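Local coordinates for Mll5499 protein (Mesorhizobium loti, PDB 3BDE) that is of unknown function but forms a homodimer of stress-responsive alpha/beta-barrel (Dabb) subunits, each with a ferredoxin-like fold, at residues D80-A83 / Y84-N88. Residues are numbered along the deposited sequence; the frame is centred on the assembly and turned at random.
With EDO (1,2-ethanediol), chain E; EDO (1,2-ethanediol), chain K; EDO (1,2-ethanediol), chain D.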
loop_
_atom_site.group_PDB
_atom_site.type_symbol
_atom_site.label_atom_id
_atom_site.label_comp_id
_atom_site.label_asym_id
_atom_site.label_seq_id
_atom_site.Cartn_x
_atom_site.Cartn_y
_atom_site.Cartn_z
ATOM N N ASP A 80 -7.595 -15.604 2.778
ATOM C CA ASP A 80 -8.875 -15.323 2.115
ATOM C C ASP A 80 -9.727 -14.342 2.907
ATOM O O ASP A 80 -9.326 -13.925 3.983
ATOM C CB ASP A 80 -9.643 -16.631 1.836
ATOM C CG ASP A 80 -9.873 -17.474 3.071
ATOM O OD1 ASP A 80 -9.709 -16.998 4.196
ATOM O OD2 ASP A 80 -10.260 -18.645 2.914
ATOM N N GLN A 81 -10.885 -13.958 2.367
ATOM C CA GLN A 81 -11.751 -13.017 3.080
ATOM C C GLN A 81 -12.199 -13.559 4.445
ATOM O O GLN A 81 -12.323 -12.776 5.381
ATOM C CB GLN A 81 -12.967 -12.630 2.208
ATOM C CG GLN A 81 -13.936 -11.651 2.861
ATOM C CD GLN A 81 -13.318 -10.307 3.167
ATOM O OE1 GLN A 81 -12.905 -9.594 2.253
ATOM N NE2 GLN A 81 -13.296 -9.927 4.448
ATOM N N ALA A 82 -12.458 -14.885 4.559
ATOM C CA ALA A 82 -12.856 -15.499 5.849
ATOM C C ALA A 82 -11.817 -15.189 6.931
ATOM O O ALA A 82 -12.177 -14.734 7.989
ATOM C CB ALA A 82 -13.050 -16.994 5.736
ATOM N N ALA A 83 -10.525 -15.396 6.632
ATOM C CA ALA A 83 -9.444 -15.096 7.579
ATOM C C ALA A 83 -9.399 -13.620 7.942
ATOM O O ALA A 83 -9.120 -13.266 9.088
ATOM C CB ALA A 83 -8.084 -15.551 7.050
ATOM N N TYR A 84 -9.668 -12.757 6.959
ATOM C CA TYR A 84 -9.661 -11.300 7.161
ATOM C C TYR A 84 -10.785 -10.917 8.138
ATOM O O TYR A 84 -10.565 -10.223 9.122
ATOM C CB TYR A 84 -9.725 -10.602 5.789
ATOM C CG TYR A 84 -9.690 -9.087 5.745
ATOM C CD1 TYR A 84 -9.125 -8.321 6.794
ATOM C CD2 TYR A 84 -10.140 -8.408 4.609
ATOM C CE1 TYR A 84 -9.078 -6.933 6.748
ATOM C CE2 TYR A 84 -10.100 -6.968 4.553
ATOM C CZ TYR A 84 -9.545 -6.259 5.630
ATOM O OH TYR A 84 -9.474 -4.893 5.644
ATOM N N THR A 85 -11.988 -11.404 7.877
ATOM C CA THR A 85 -13.135 -11.148 8.744
ATOM C C THR A 85 -12.907 -11.675 10.180
ATOM O O THR A 85 -13.276 -11.011 11.132
ATOM C CB THR A 85 -14.413 -11.711 8.091
ATOM O OG1 THR A 85 -14.659 -10.968 6.886
ATOM C CG2 THR A 85 -15.617 -11.605 9.017
ATOM N N ARG A 86 -12.320 -12.866 10.296
ATOM C CA ARG A 86 -12.004 -13.487 11.595
ATOM C C ARG A 86 -10.952 -12.688 12.384
ATOM O O ARG A 86 -11.045 -12.604 13.590
ATOM C CB ARG A 86 -11.602 -14.956 11.406
ATOM C CG ARG A 86 -12.817 -15.801 11.040
ATOM C CD ARG A 86 -12.424 -17.189 10.617
ATOM N NE ARG A 86 -13.618 -18.037 10.350
ATOM C CZ ARG A 86 -13.679 -19.067 9.504
ATOM N NH1 ARG A 86 -12.660 -19.418 8.724
ATOM N NH2 ARG A 86 -14.825 -19.737 9.387
ATOM N N TYR A 87 -9.982 -12.090 11.688
ATOM C CA TYR A 87 -9.038 -11.160 12.313
ATOM C C TYR A 87 -9.794 -9.915 12.823
ATOM O O TYR A 87 -9.632 -9.495 13.976
ATOM C CB TYR A 87 -7.968 -10.732 11.308
ATOM C CG TYR A 87 -7.241 -9.447 11.617
ATOM C CD1 TYR A 87 -6.165 -9.413 12.532
ATOM C CD2 TYR A 87 -7.592 -8.267 10.977
ATOM C CE1 TYR A 87 -5.473 -8.210 12.773
ATOM C CE2 TYR A 87 -6.910 -7.061 11.220
ATOM C CZ TYR A 87 -5.852 -7.052 12.111
ATOM O OH TYR A 87 -5.192 -5.872 12.342
ATOM N N ASN A 88 -10.606 -9.321 11.948
ATOM C CA ASN A 88 -11.344 -8.088 12.296
ATOM C C ASN A 88 -12.197 -8.260 13.545
ATOM O O ASN A 88 -12.224 -7.375 14.398
ATOM C CB ASN A 88 -12.243 -7.663 11.126
ATOM C CG ASN A 88 -12.992 -6.366 11.399
ATOM O OD1 ASN A 88 -12.437 -5.275 11.262
ATOM N ND2 ASN A 88 -14.252 -6.483 11.785
HETATM C C1 EDO E . -13.812 -7.442 7.786
HETATM O O1 EDO E . -14.837 -8.323 7.323
HETATM C C2 EDO E . -12.755 -7.299 6.707
HETATM O O2 EDO E . -13.381 -6.886 5.472
HETATM C C1 EDO K . -13.081 -3.786 15.469
HETATM O O1 EDO K . -14.218 -3.469 16.281
HETATM C C2 EDO K . -13.477 -3.678 14.007
HETATM O O2 EDO K . -12.425 -3.079 13.241
HETATM C C1 EDO D . -5.505 -2.271 12.725
HETATM O O1 EDO D . -6.911 -2.147 12.958
HETATM C C2 EDO D . -5.243 -2.627 11.275
HETATM O O2 EDO D . -5.912 -3.861 11.013
#
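Gln81 reaches one helical turn forward to Thr85, where its NE2 donates to OG1 at 3.0 Å, with the hydroxyl lying 11° out of the amide plane. CG of Gln81 stands opposite the backbone N (chi1 180°) and the chain then bends at chi2, which carries the amide forward along the helix, toward the Thr85 hydroxyl, its NE2 3.5 Å from Tyr84 CD2. A 1,2-ethanediol, probably from the crystallisation liquor, bridges the polar ends: its O1 lies 2.7 Å from Thr85 OG1 in a hydrogen bond, its O2 takes a weak one from Gln81 NE2, and its C2 sits 3.3 Å above the centre of the Tyr84 ring. Tyr84 OH is hydrogen-bonded to Asp112, and the ring also meets Phe78 and His23; an alanine here would probably leave the Asp112 carboxylate without this mate and open a gap beside both aromatic rings. Arg86 lays its guanidinium face over Ala82 CB, 3.9 Å from NH1. Beneath these side chains, Thr85 N bonds to Gln81 O at 2.9 Å. Asp80, the N-cap residue of helix 81-88, accepts from Ala83 N through OD1 at 3.0 Å, a capping bond at the start of the helix that follows strand 72-78 of the ferredoxin-like fold.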